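PDB 2WGP: dual specificity protein phosphatase 14 from Homo sapiens, which removes phosphate from tyrosine, serine and threonine residues of proteins, inactivates the MAP kinases ERK, JNK and p38, and dampens T-cell receptor signalling through TAB1. Local coordinates for residues A[34-38]-A[112-118]; A[54-60]-A[71-77]; A[126-132]-A[160-165]; A[154-158]-A[169-173]. One frame throughout, in Å; residues are numbered along the deposited sequence. Where two conformers were deposited one is given.

Contact 1: A[34-38]-A[112-118]; sequences FLGRG and AGVSRSA. With PO4 (phosphate ion), chain C.
L35 lays its side chain (t, t) over G113, S117 and A118. Its CG lies 3.5 Å from S117 OG, its CD2 3.6 Å from G113 O, and its CD1 4.1 Å from A118 CB. F34 to G36 are extended. L35 faces S117 (CA-CA 6.4 Å) and R37 faces G113 (4.3 Å). G36 O comes within 3.6 Å of G113 CA. G113 has positive phi (63/27), and a CB there would crowd R37 N and G36 C. R37 CG rests 3.4 Å from A112 O. Residues 112-116 curl round a phosphate ion, probably from the crystallisation liquor. A112 N donates to O2 of the phosphate (3.0 Å), V114 N and S115 N to O3 (3.0 Å each), and R116 N to O1 (2.9 Å). The R116 side chain (m, t, m) adds NE to O1 (2.8 Å) and NH2 to O2 (2.9 Å). These residues belong to the P-loop of protein tyrosine phosphatases, with phosphate where the substrate's is expected. The S117 side chain lies beside that of C110, the loop cysteine that becomes phosphocysteine. Strand 33-36 pairs with strands 26-28 and 106-109, while S115, before helix 116-129, touches F153 of helix 151-165.

Contact 2: A[54-60]-A[71-77]; sequences CIVNATI and EYVKVPL
Strands 54-57 and 71-74 run parallel, 4.6 Å apart at closest approach and crossing at -17°. C54 pairs with E71, I55 with Y72, V56 with V73 and N57 with K74 (CA-CA 4.6 to 4.8 Å). The backbone hydrogen bonds are I55 N to E71 O (2.8 Å), V73 N to I55 O (2.7 Å), N57 N to V73 O (2.7 Å) and V75 N to N57 O (2.8 Å). C54, V56, E71 and V73 share one face. There V56 wedges its two methyls against V73 and V75: CG2 abuts V73 CB (4.2 Å) and CG1 fits against V75 CG2 (3.9 Å). C54 SG sits 4.2 Å from V73 CG2. Helix 89-101 covers this face. On the other face I55 (m, t) fills the space by the Y72 ring, its CD1 3.6 Å from Y72 CE2. Beyond the strands, inverse gamma turns centred on A58 and P76 bend both segments. I60 CB then packs 4.4 Å from P76 CB. K74 (chi2 p) leans across toward 54-60, and its NZ makes a weak hydrogen bond to I60 O (3.4 Å). Strand 71-74 is the outermost strand of the phosphatase core sheet within the chain. Strong, regular backbone bonds thus give way to weaker ones, such as the weak hydrogen bond from I60 N to L77 O (3.2 Å), past T59, whose side chain is near that of C110; apolar contacts continue through I60 and P76.

Contact 3: A[126-132]-A[160-165]; sequences MKFHNVC and YERQLF
M126 (m, t, m) points toward helix 151-165 and sits as a knob among Y160, E161, L164 and F165. Its CE lies 3.9 Å from Y160 CD2, at the ring edge. Its SD is 3.7 Å from E161 CB, and its CB is 3.7 Å from L164 CD1 and 4.1 Å from F165 CE1. K127 stretches out (all t) past Y160, with its CD 3.3 Å from Y160 OH. K127 NZ forms salt bridges to D90 and D94, and Y160 OH hydrogen-bonds D90. This knob joins two helices of the phosphatase domain, 116-129 and 151-165. K127 lies near L164 (CA-CA 7.1 Å) and C132 near E161 (6.9 Å). N130 leaves the helix with positive phi (54/44), and its OD1 approaches F165 CE2 at the ring edge (3.5 Å). V131 is extended, with its O 3.4 Å from F165 CZ. C132 (p) is the N-cap residue of helix 133-143. C132 CB packs 3.4 Å from E161 OE2, itself hydrogen-bonded to L133 N and T169 OG1.

Contact 4: A[154-158]-A[169-173]; sequences WRQLI and TVKMV
Apolar side chains make most of this contact. I158 (m, t) points toward 169-173 and reaches V170 and M172. Its CD1 is 4.2 Å from V170 CG1 and 3.6 Å from M172 CG. W154 (m) also points across, with its CZ3 3.9 Å from V170 CG1 and its CB 3.9 Å from M172 SD. M172 (m, m, m) folds so that its CE lies 4.2 Å from R155 CG. The backbone adds one close approach, V170 O to I158 CD1 at 3.5 Å. Residues 154-158 are helical, while 170-173 are extended. V170 and M172 face the helix, and K171 between them points away. I158 lies opposite V170 (CA-CA 6.8 Å) and R155 opposite M172 (7.3 Å). The contact lays the lead-in to the C-terminal hairpin (strands 172-175 and 178-181) and its first residue, M172, against helix 151-165. P181 touches W154, V170 and M172. W154 NE1 bonds Y184 OH in helix 182-188. Lead-in and M172 are held to the helix by side-chain fit, not by polar bonds between the segments.

From the N terminus, strand 33-36 meets residues 112-118 from much later in the chain, and contact 1 closes a loop of 73 residues. Contact 2 falls wholly within that loop and closes a short one of ten. The two touch: R116 NH1 reaches L77 O at 2.8 Å, probably as a hydrogen bond. Together they tie the central sheet to the phosphate site. The chain then runs on through helix 116-129 to contact 3, which joins it to helix 151-165. Contact 4 starts earlier on that second helix and ends on the C-terminal hairpin, so contacts 3 and 4 cross. They meet where E161 OE2 lies 2.6 Å from T169 OG1, a probable hydrogen bond.

Contact 1: A[34-38]-A[112-118]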
loop_
_atom_site.group_PDB
_atom_site.type_symbol
_atom_site.label_atom_id
_atom_site.label_comp_id
_atom_site.label_asym_id
_atom_site.label_seq_id
_atom_site.Cartn_x
_atom_site.Cartn_y
_atom_site.Cartn_z
ATOM N N PHE A 34 -32.619 -3.820 19.125
ATOM C CA PHE A 34 -32.600 -5.019 18.326
ATOM C C PHE A 34 -31.621 -4.833 17.172
ATOM O O PHE A 34 -31.410 -3.709 16.681
ATOM C CB PHE A 34 -33.988 -5.317 17.776
ATOM C CG PHE A 34 -35.024 -5.535 18.846
ATOM C CD1 PHE A 34 -35.422 -6.836 19.193
ATOM C CD2 PHE A 34 -35.607 -4.453 19.504
ATOM C CE1 PHE A 34 -36.387 -7.042 20.184
ATOM C CE2 PHE A 34 -36.553 -4.665 20.507
ATOM C CZ PHE A 34 -36.933 -5.961 20.841
ATOM N N LEU A 35 -31.054 -5.947 16.726
ATOM C CA LEU A 35 -30.137 -5.989 15.594
ATOM C C LEU A 35 -30.726 -6.914 14.525
ATOM O O LEU A 35 -31.284 -7.981 14.845
ATOM C CB LEU A 35 -28.800 -6.547 16.077
ATOM C CG LEU A 35 -27.649 -6.895 15.151
ATOM C CD1 LEU A 35 -26.447 -7.327 15.951
ATOM C CD2 LEU A 35 -28.026 -7.963 14.125
ATOM N N GLY A 36 -30.594 -6.532 13.258
ATOM C CA GLY A 36 -31.141 -7.351 12.199
ATOM C C GLY A 36 -30.539 -7.218 10.812
ATOM O O GLY A 36 -29.731 -6.327 10.531
ATOM N N ARG A 37 -30.967 -8.155 9.968
ATOM C CA ARG A 37 -30.851 -8.084 8.519
ATOM C C ARG A 37 -31.849 -7.128 7.935
ATOM O O ARG A 37 -32.942 -6.935 8.486
ATOM C CB ARG A 37 -31.185 -9.452 7.907
ATOM C CG ARG A 37 -30.213 -10.492 8.224
ATOM C CD ARG A 37 -30.276 -11.681 7.275
ATOM N NE ARG A 37 -31.169 -12.739 7.750
ATOM C CZ ARG A 37 -32.324 -13.104 7.186
ATOM N NH1 ARG A 37 -32.791 -12.513 6.108
ATOM N NH2 ARG A 37 -33.026 -14.095 7.713
ATOM N N GLY A 38 -31.521 -6.588 6.761
ATOM C CA GLY A 38 -32.385 -5.582 6.116
ATOM C C GLY A 38 -33.758 -6.136 5.783
ATOM O O GLY A 38 -34.742 -5.428 5.876
ATOM N N ALA A 112 -26.695 -8.065 6.058
ATOM C CA ALA A 112 -26.514 -9.421 6.568
ATOM C C ALA A 112 -26.721 -9.579 8.069
ATOM O O ALA A 112 -26.789 -10.691 8.563
ATOM C CB ALA A 112 -25.100 -9.943 6.158
ATOM N N GLY A 113 -26.840 -8.484 8.807
ATOM C CA GLY A 113 -26.907 -8.576 10.255
ATOM C C GLY A 113 -25.639 -9.148 10.894
ATOM O O GLY A 113 -25.694 -9.698 11.998
ATOM N N VAL A 114 -24.498 -8.980 10.225
ATOM C CA VAL A 114 -23.235 -9.583 10.624
ATOM C C VAL A 114 -22.163 -8.569 11.116
ATOM O O VAL A 114 -21.474 -8.804 12.122
ATOM C CB VAL A 114 -22.682 -10.441 9.426
ATOM C CG1 VAL A 114 -21.241 -10.857 9.634
ATOM C CG2 VAL A 114 -23.542 -11.675 9.209
ATOM N N SER A 115 -22.002 -7.461 10.390
ATOM C CA SER A 115 -20.852 -6.574 10.560
ATOM C C SER A 115 -21.240 -5.126 10.924
ATOM O O SER A 115 -20.998 -4.693 12.053
ATOM C CB SER A 115 -19.966 -6.626 9.311
ATOM O OG SER A 115 -18.857 -5.739 9.405
ATOM N N ARG A 116 -21.879 -4.403 10.010
ATOM C CA ARG A 116 -22.184 -2.985 10.260
ATOM C C ARG A 116 -23.079 -2.778 11.499
ATOM O O ARG A 116 -22.730 -1.999 12.393
ATOM C CB ARG A 116 -22.814 -2.303 9.030
ATOM C CG ARG A 116 -21.828 -1.974 7.910
ATOM C CD ARG A 116 -22.543 -1.559 6.635
ATOM N NE ARG A 116 -23.205 -2.701 6.007
ATOM C CZ ARG A 116 -23.759 -2.684 4.795
ATOM N NH1 ARG A 116 -23.795 -1.581 4.062
ATOM N NH2 ARG A 116 -24.354 -3.766 4.350
ATOM N N SER A 117 -24.233 -3.440 11.546
ATOM C CA SER A 117 -25.159 -3.284 12.679
ATOM C C SER A 117 -24.567 -3.775 14.001
ATOM O O SER A 117 -24.701 -3.098 15.038
ATOM C CB SER A 117 -26.526 -3.905 12.394
ATOM O OG SER A 117 -26.468 -5.302 12.212
ATOM N N ALA A 118 -23.916 -4.931 13.969
ATOM C CA ALA A 118 -23.276 -5.495 15.170
ATOM C C ALA A 118 -22.262 -4.528 15.727
ATOM O O ALA A 118 -22.150 -4.377 16.948
ATOM C CB ALA A 118 -22.573 -6.837 14.830
HETATM P P PO4 C . -23.182 -6.394 6.769
HETATM O O1 PO4 C . -22.532 -5.122 7.236
HETATM O O2 PO4 C . -24.366 -6.252 5.854
HETATM O O3 PO4 C . -23.695 -7.167 7.982
HETATM O O4 PO4 C . -22.152 -7.295 6.086
#

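Contact 2: A[54-60]-A[71-77]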
loop_
_atom_site.group_PDB
_atom_site.type_symbol
_atom_site.label_atom_id
_atom_site.label_comp_id
_atom_site.label_asym_id
_atom_site.label_seq_id
_atom_site.Cartn_x
_atom_site.Cartn_y
_atom_site.Cartn_z
ATOM N N CYS A 54 -38.034 3.143 16.182
ATOM C CA CYS A 54 -36.968 3.780 15.439
ATOM C C CYS A 54 -36.143 2.739 14.706
ATOM O O CYS A 54 -35.771 1.693 15.286
ATOM C CB CYS A 54 -36.075 4.559 16.382
ATOM S SG CYS A 54 -34.687 5.399 15.600
ATOM N N ILE A 55 -35.917 2.994 13.419
ATOM C CA ILE A 55 -35.084 2.131 12.574
ATOM C C ILE A 55 -33.828 2.887 12.118
ATOM O O ILE A 55 -33.908 3.924 11.424
ATOM C CB ILE A 55 -35.852 1.607 11.324
ATOM C CG1 ILE A 55 -37.117 0.834 11.732
ATOM C CG2 ILE A 55 -34.954 0.710 10.461
ATOM C CD1 ILE A 55 -38.001 0.402 10.534
ATOM N N VAL A 56 -32.675 2.342 12.518
ATOM C CA VAL A 56 -31.363 2.789 12.064
ATOM C C VAL A 56 -30.920 1.868 10.932
ATOM O O VAL A 56 -30.571 0.693 11.134
ATOM C CB VAL A 56 -30.307 2.806 13.200
ATOM C CG1 VAL A 56 -28.976 3.260 12.671
ATOM C CG2 VAL A 56 -30.732 3.728 14.344
ATOM N N ASN A 57 -30.943 2.420 9.741
ATOM C CA ASN A 57 -30.525 1.716 8.538
ATOM C C ASN A 57 -29.033 1.985 8.283
ATOM O O ASN A 57 -28.678 3.010 7.693
ATOM C CB ASN A 57 -31.398 2.165 7.365
ATOM C CG ASN A 57 -31.006 1.532 6.074
ATOM O OD1 ASN A 57 -30.086 0.709 6.035
ATOM N ND2 ASN A 57 -31.684 1.909 4.994
ATOM N N ALA A 58 -28.178 1.071 8.764
ATOM C CA ALA A 58 -26.712 1.185 8.614
ATOM C C ALA A 58 -26.202 0.625 7.286
ATOM O O ALA A 58 -25.263 -0.191 7.253
ATOM C CB ALA A 58 -25.992 0.528 9.798
ATOM N N THR A 59 -26.829 1.037 6.189
ATOM C CA THR A 59 -26.390 0.662 4.854
ATOM C C THR A 59 -26.536 1.821 3.914
ATOM O O THR A 59 -27.405 2.689 4.106
ATOM C CB THR A 59 -27.223 -0.499 4.240
ATOM O OG1 THR A 59 -28.481 -0.001 3.764
ATOM C CG2 THR A 59 -27.441 -1.620 5.255
ATOM N N ILE A 60 -25.669 1.838 2.914
ATOM C CA ILE A 60 -25.820 2.746 1.805
ATOM C C ILE A 60 -26.850 2.163 0.817
ATOM O O ILE A 60 -27.688 2.889 0.282
ATOM C CB ILE A 60 -24.424 3.058 1.176
ATOM C CG1 ILE A 60 -24.528 4.044 0.006
ATOM C CG2 ILE A 60 -23.687 1.781 0.751
ATOM C CD1 ILE A 60 -23.199 4.672 -0.319
ATOM N N GLU A 71 -39.714 6.023 12.958
ATOM C CA GLU A 71 -38.728 7.032 12.676
ATOM C C GLU A 71 -37.564 6.323 11.998
ATOM O O GLU A 71 -37.222 5.214 12.371
ATOM C CB GLU A 71 -38.293 7.654 14.003
ATOM C CG GLU A 71 -37.236 8.696 13.910
ATOM C CD GLU A 71 -36.767 9.148 15.281
ATOM O OE1 GLU A 71 -35.986 10.110 15.323
ATOM O OE2 GLU A 71 -37.164 8.543 16.305
ATOM N N TYR A 72 -36.968 6.932 10.983
ATOM C CA TYR A 72 -35.853 6.300 10.268
ATOM C C TYR A 72 -34.595 7.147 10.369
ATOM O O TYR A 72 -34.659 8.388 10.216
ATOM C CB TYR A 72 -36.191 6.107 8.783
ATOM C CG TYR A 72 -37.173 5.015 8.504
ATOM C CD1 TYR A 72 -38.540 5.234 8.638
ATOM C CD2 TYR A 72 -36.748 3.762 8.092
ATOM C CE1 TYR A 72 -39.442 4.248 8.379
ATOM C CE2 TYR A 72 -37.648 2.755 7.860
ATOM C CZ TYR A 72 -38.998 3.000 7.998
ATOM O OH TYR A 72 -39.911 2.011 7.741
ATOM N N VAL A 73 -33.463 6.472 10.595
ATOM C CA VAL A 73 -32.134 7.088 10.594
ATOM C C VAL A 73 -31.218 6.314 9.633
ATOM O O VAL A 73 -30.979 5.140 9.818
ATOM C CB VAL A 73 -31.493 7.092 11.997
ATOM C CG1 VAL A 73 -30.096 7.741 11.957
ATOM C CG2 VAL A 73 -32.415 7.805 13.021
ATOM N N LYS A 74 -30.730 6.987 8.605
ATOM C CA LYS A 74 -29.851 6.371 7.607
ATOM C C LYS A 74 -28.400 6.653 7.987
ATOM O O LYS A 74 -28.021 7.809 8.197
ATOM C CB LYS A 74 -30.160 6.978 6.249
ATOM C CG LYS A 74 -29.311 6.517 5.065
ATOM C CD LYS A 74 -29.885 5.235 4.470
ATOM C CE LYS A 74 -29.492 5.092 3.021
ATOM N NZ LYS A 74 -30.153 3.939 2.380
ATOM N N VAL A 75 -27.607 5.590 8.072
ATOM C CA VAL A 75 -26.162 5.646 8.284
ATOM C C VAL A 75 -25.493 5.024 7.030
ATOM O O VAL A 75 -25.289 3.805 6.968
ATOM C CB VAL A 75 -25.795 4.896 9.592
ATOM C CG1 VAL A 75 -24.281 4.761 9.785
ATOM C CG2 VAL A 75 -26.471 5.594 10.782
ATOM N N PRO A 76 -25.157 5.867 6.033
ATOM C CA PRO A 76 -24.867 5.324 4.709
ATOM C C PRO A 76 -23.416 4.891 4.527
ATOM O O PRO A 76 -22.637 5.544 3.804
ATOM C CB PRO A 76 -25.252 6.478 3.768
ATOM C CG PRO A 76 -25.007 7.685 4.542
ATOM C CD PRO A 76 -25.275 7.342 5.985
ATOM N N LEU A 77 -23.124 3.720 5.086
ATOM C CA LEU A 77 -21.819 3.076 5.064
ATOM C C LEU A 77 -21.857 1.773 4.269
ATOM O O LEU A 77 -22.872 1.095 4.255
ATOM C CB LEU A 77 -21.449 2.642 6.498
ATOM C CG LEU A 77 -21.273 3.697 7.583
ATOM C CD1 LEU A 77 -21.522 3.044 8.978
ATOM C CD2 LEU A 77 -19.900 4.336 7.473
#

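Contact 3: A[126-132]-A[160-165]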
loop_
_atom_site.group_PDB
_atom_site.type_symbol
_atom_site.label_atom_id
_atom_site.label_comp_id
_atom_site.label_asym_id
_atom_site.label_seq_id
_atom_site.Cartn_x
_atom_site.Cartn_y
_atom_site.Cartn_z
ATOM N N MET A 126 -20.891 -0.539 25.042
ATOM C CA MET A 126 -19.762 0.025 25.755
ATOM C C MET A 126 -20.080 1.395 26.352
ATOM O O MET A 126 -19.775 1.647 27.532
ATOM C CB MET A 126 -18.537 0.148 24.861
ATOM C CG MET A 126 -17.863 -1.193 24.516
ATOM S SD MET A 126 -16.232 -0.979 23.843
ATOM C CE MET A 126 -16.614 -0.364 22.180
ATOM N N LYS A 127 -20.697 2.264 25.553
ATOM C CA LYS A 127 -20.956 3.629 25.982
ATOM C C LYS A 127 -22.042 3.729 27.043
ATOM O O LYS A 127 -21.888 4.481 28.004
ATOM C CB LYS A 127 -21.308 4.536 24.806
ATOM C CG LYS A 127 -21.401 6.034 25.215
ATOM C CD LYS A 127 -21.722 6.944 24.055
ATOM C CE LYS A 127 -21.772 8.401 24.538
ATOM N NZ LYS A 127 -21.740 9.342 23.404
ATOM N N PHE A 128 -23.133 2.986 26.881
ATOM C CA PHE A 128 -24.284 3.158 27.773
ATOM C C PHE A 128 -24.557 2.009 28.746
ATOM O O PHE A 128 -25.378 2.170 29.643
ATOM C CB PHE A 128 -25.535 3.480 26.947
ATOM C CG PHE A 128 -25.545 4.877 26.424
ATOM C CD1 PHE A 128 -25.797 5.953 27.286
ATOM C CD2 PHE A 128 -25.286 5.133 25.081
ATOM C CE1 PHE A 128 -25.794 7.241 26.819
ATOM C CE2 PHE A 128 -25.294 6.406 24.608
ATOM C CZ PHE A 128 -25.548 7.473 25.477
ATOM N N HIS A 129 -23.862 0.876 28.595
ATOM C CA HIS A 129 -23.985 -0.232 29.537
ATOM C C HIS A 129 -22.693 -0.548 30.314
ATOM O O HIS A 129 -22.624 -1.543 31.011
ATOM C CB HIS A 129 -24.569 -1.452 28.821
ATOM C CG HIS A 129 -26.008 -1.278 28.488
ATOM N ND1 HIS A 129 -27.015 -1.761 29.295
ATOM C CD2 HIS A 129 -26.619 -0.585 27.499
ATOM C CE1 HIS A 129 -28.186 -1.412 28.792
ATOM N NE2 HIS A 129 -27.974 -0.696 27.704
ATOM N N ASN A 130 -21.675 0.296 30.167
ATOM C CA ASN A 130 -20.445 0.215 30.957
ATOM C C ASN A 130 -19.767 -1.158 30.911
ATOM O O ASN A 130 -19.325 -1.702 31.909
ATOM C CB ASN A 130 -20.722 0.645 32.405
ATOM C CG ASN A 130 -19.467 1.121 33.124
ATOM O OD1 ASN A 130 -18.610 1.767 32.518
ATOM N ND2 ASN A 130 -19.364 0.814 34.421
ATOM N N VAL A 131 -19.695 -1.714 29.720
ATOM C CA VAL A 131 -19.149 -3.035 29.527
ATOM C C VAL A 131 -17.947 -2.846 28.578
ATOM O O VAL A 131 -17.999 -2.006 27.689
ATOM C CB VAL A 131 -20.332 -3.938 29.042
ATOM C CG1 VAL A 131 -20.555 -3.884 27.561
ATOM C CG2 VAL A 131 -20.265 -5.325 29.616
ATOM N N CYS A 132 -16.851 -3.573 28.814
ATOM C CA CYS A 132 -15.693 -3.502 27.949
ATOM C C CYS A 132 -16.002 -4.150 26.590
ATOM O O CYS A 132 -17.050 -4.813 26.398
ATOM C CB CYS A 132 -14.479 -4.174 28.605
ATOM S SG CYS A 132 -14.575 -5.973 28.741
ATOM N N TYR A 160 -12.181 3.182 20.102
ATOM C CA TYR A 160 -13.320 3.730 20.855
ATOM C C TYR A 160 -13.349 3.204 22.288
ATOM O O TYR A 160 -13.573 3.970 23.227
ATOM C CB TYR A 160 -14.623 3.386 20.154
ATOM C CG TYR A 160 -15.866 4.083 20.675
ATOM C CD1 TYR A 160 -15.943 5.487 20.730
ATOM C CD2 TYR A 160 -16.988 3.341 21.059
ATOM C CE1 TYR A 160 -17.092 6.126 21.151
ATOM C CE2 TYR A 160 -18.133 3.970 21.515
ATOM C CZ TYR A 160 -18.181 5.361 21.549
ATOM O OH TYR A 160 -19.334 5.947 21.962
ATOM N N GLU A 161 -13.077 1.905 22.451
ATOM C CA GLU A 161 -12.941 1.320 23.790
ATOM C C GLU A 161 -11.865 2.042 24.603
ATOM O O GLU A 161 -12.078 2.369 25.774
ATOM C CB GLU A 161 -12.604 -0.158 23.722
ATOM C CG GLU A 161 -12.614 -0.809 25.148
ATOM C CD GLU A 161 -12.067 -2.214 25.220
ATOM O OE1 GLU A 161 -11.287 -2.616 24.336
ATOM O OE2 GLU A 161 -12.441 -2.936 26.194
ATOM N N ARG A 162 -10.712 2.294 23.977
ATOM C CA ARG A 162 -9.611 2.994 24.648
ATOM C C ARG A 162 -10.016 4.419 25.041
ATOM O O ARG A 162 -9.643 4.892 26.124
ATOM C CB ARG A 162 -8.345 3.028 23.778
ATOM C CG ARG A 162 -7.633 1.674 23.558
ATOM C CD ARG A 162 -6.554 1.788 22.426
ATOM N NE ARG A 162 -5.386 2.557 22.894
ATOM C CZ ARG A 162 -4.735 3.512 22.214
ATOM N NH1 ARG A 162 -5.099 3.877 20.990
ATOM N NH2 ARG A 162 -3.705 4.111 22.777
ATOM N N GLN A 163 -10.773 5.098 24.171
ATOM C CA GLN A 163 -11.296 6.438 24.472
ATOM C C GLN A 163 -12.235 6.385 25.709
ATOM O O GLN A 163 -12.196 7.251 26.586
ATOM C CB GLN A 163 -12.082 7.010 23.286
ATOM C CG GLN A 163 -11.294 7.306 22.021
ATOM C CD GLN A 163 -12.218 7.721 20.862
ATOM O OE1 GLN A 163 -13.027 8.629 21.031
ATOM N NE2 GLN A 163 -12.143 7.016 19.720
ATOM N N LEU A 164 -13.089 5.369 25.760
ATOM C CA LEU A 164 -14.056 5.247 26.854
ATOM C C LEU A 164 -13.431 4.804 28.197
ATOM O O LEU A 164 -13.777 5.349 29.268
ATOM C CB LEU A 164 -15.191 4.296 26.470
ATOM C CG LEU A 164 -16.193 4.695 25.383
ATOM C CD1 LEU A 164 -17.174 3.553 25.122
ATOM C CD2 LEU A 164 -16.968 5.951 25.753
ATOM N N PHE A 165 -12.513 3.839 28.158
ATOM C CA PHE A 165 -12.055 3.205 29.386
ATOM C C PHE A 165 -10.575 3.383 29.685
ATOM O O PHE A 165 -10.112 3.026 30.787
ATOM C CB PHE A 165 -12.405 1.717 29.351
ATOM C CG PHE A 165 -13.880 1.448 29.159
ATOM C CD1 PHE A 165 -14.360 0.878 27.993
ATOM C CD2 PHE A 165 -14.785 1.781 30.151
ATOM C CE1 PHE A 165 -15.736 0.615 27.822
ATOM C CE2 PHE A 165 -16.154 1.521 29.994
ATOM C CZ PHE A 165 -16.627 0.945 28.817
#

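Contact 4: A[154-158]-A[169-173]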
loop_
_atom_site.group_PDB
_atom_site.type_symbol
_atom_site.label_atom_id
_atom_site.label_comp_id
_atom_site.label_asym_id
_atom_site.label_seq_id
_atom_site.Cartn_x
_atom_site.Cartn_y
_atom_site.Cartn_z
ATOM N N TRP A 154 -13.205 -3.604 13.741
ATOM C CA TRP A 154 -12.492 -3.979 14.959
ATOM C C TRP A 154 -11.437 -2.952 15.400
ATOM O O TRP A 154 -11.424 -2.584 16.565
ATOM C CB TRP A 154 -11.890 -5.389 14.852
ATOM C CG TRP A 154 -12.875 -6.428 15.259
ATOM C CD1 TRP A 154 -13.539 -7.280 14.447
ATOM C CD2 TRP A 154 -13.322 -6.705 16.591
ATOM N NE1 TRP A 154 -14.371 -8.085 15.179
ATOM C CE2 TRP A 154 -14.267 -7.747 16.501
ATOM C CE3 TRP A 154 -13.021 -6.166 17.854
ATOM C CZ2 TRP A 154 -14.911 -8.279 17.627
ATOM C CZ3 TRP A 154 -13.652 -6.714 18.975
ATOM C CH2 TRP A 154 -14.583 -7.755 18.849
ATOM N N ARG A 155 -10.562 -2.519 14.497
ATOM C CA ARG A 155 -9.592 -1.435 14.796
ATOM C C ARG A 155 -10.312 -0.209 15.376
ATOM O O ARG A 155 -9.890 0.362 16.372
ATOM C CB ARG A 155 -8.783 -1.018 13.565
ATOM C CG ARG A 155 -7.827 -2.067 13.063
ATOM C CD ARG A 155 -6.840 -1.502 12.029
ATOM N NE ARG A 155 -7.459 -1.112 10.755
ATOM C CZ ARG A 155 -7.691 -1.914 9.705
ATOM N NH1 ARG A 155 -7.385 -3.211 9.737
ATOM N NH2 ARG A 155 -8.249 -1.402 8.614
ATOM N N GLN A 156 -11.445 0.131 14.784
ATOM C CA GLN A 156 -12.178 1.322 15.191
ATOM C C GLN A 156 -12.843 1.127 16.546
ATOM O O GLN A 156 -12.816 2.032 17.388
ATOM C CB GLN A 156 -13.179 1.725 14.100
ATOM C CG GLN A 156 -12.515 2.152 12.787
ATOM C CD GLN A 156 -13.500 2.537 11.702
ATOM O OE1 GLN A 156 -14.366 3.395 11.918
ATOM N NE2 GLN A 156 -13.349 1.943 10.501
ATOM N N LEU A 157 -13.430 -0.056 16.776
ATOM C CA LEU A 157 -13.997 -0.392 18.096
ATOM C C LEU A 157 -12.957 -0.362 19.217
ATOM O O LEU A 157 -13.254 0.074 20.335
ATOM C CB LEU A 157 -14.637 -1.790 18.067
ATOM C CG LEU A 157 -16.000 -1.882 17.388
ATOM C CD1 LEU A 157 -16.373 -3.319 17.175
ATOM C CD2 LEU A 157 -17.076 -1.105 18.160
ATOM N N ILE A 158 -11.755 -0.849 18.916
ATOM C CA ILE A 158 -10.651 -0.903 19.887
ATOM C C ILE A 158 -10.219 0.508 20.282
ATOM O O ILE A 158 -10.001 0.784 21.455
ATOM C CB ILE A 158 -9.435 -1.716 19.375
ATOM C CG1 ILE A 158 -9.752 -3.216 19.384
ATOM C CG2 ILE A 158 -8.183 -1.433 20.266
ATOM C CD1 ILE A 158 -8.814 -4.114 18.496
ATOM N N THR A 169 -9.483 -4.445 25.789
ATOM C CA THR A 169 -9.684 -5.842 26.155
ATOM C C THR A 169 -9.647 -6.799 24.961
ATOM O O THR A 169 -9.813 -8.026 25.130
ATOM C CB THR A 169 -10.999 -5.997 26.958
ATOM O OG1 THR A 169 -12.105 -5.540 26.174
ATOM C CG2 THR A 169 -10.913 -5.173 28.256
ATOM N N VAL A 170 -9.427 -6.229 23.769
ATOM C CA VAL A 170 -9.178 -6.975 22.531
ATOM C C VAL A 170 -8.014 -6.293 21.810
ATOM O O VAL A 170 -7.938 -5.065 21.767
ATOM C CB VAL A 170 -10.419 -6.961 21.597
ATOM C CG1 VAL A 170 -10.146 -7.728 20.287
ATOM C CG2 VAL A 170 -11.637 -7.535 22.328
ATOM N N LYS A 171 -7.126 -7.103 21.253
ATOM C CA LYS A 171 -5.946 -6.663 20.524
ATOM C C LYS A 171 -5.992 -7.250 19.121
ATOM O O LYS A 171 -6.469 -8.365 18.927
ATOM C CB LYS A 171 -4.688 -7.211 21.189
ATOM C CG LYS A 171 -3.744 -6.156 21.689
ATOM C CD LYS A 171 -2.863 -6.661 22.850
ATOM C CE LYS A 171 -1.682 -7.532 22.382
ATOM N NZ LYS A 171 -0.460 -7.209 23.194
ATOM N N MET A 172 -5.453 -6.508 18.164
ATOM C CA MET A 172 -5.268 -7.027 16.806
ATOM C C MET A 172 -3.958 -7.819 16.796
ATOM O O MET A 172 -2.927 -7.358 17.293
ATOM C CB MET A 172 -5.259 -5.886 15.788
ATOM C CG MET A 172 -6.523 -5.023 15.824
ATOM S SD MET A 172 -8.065 -5.857 15.391
ATOM C CE MET A 172 -7.817 -6.245 13.688
ATOM N N VAL A 173 -4.035 -9.027 16.253
ATOM C CA VAL A 173 -2.910 -9.943 16.209
ATOM C C VAL A 173 -2.740 -10.476 14.785
ATOM O O VAL A 173 -3.714 -10.633 14.044
ATOM C CB VAL A 173 -3.067 -11.100 17.227
ATOM C CG1 VAL A 173 -3.130 -10.535 18.702
ATOM C CG2 VAL A 173 -4.270 -11.989 16.886
#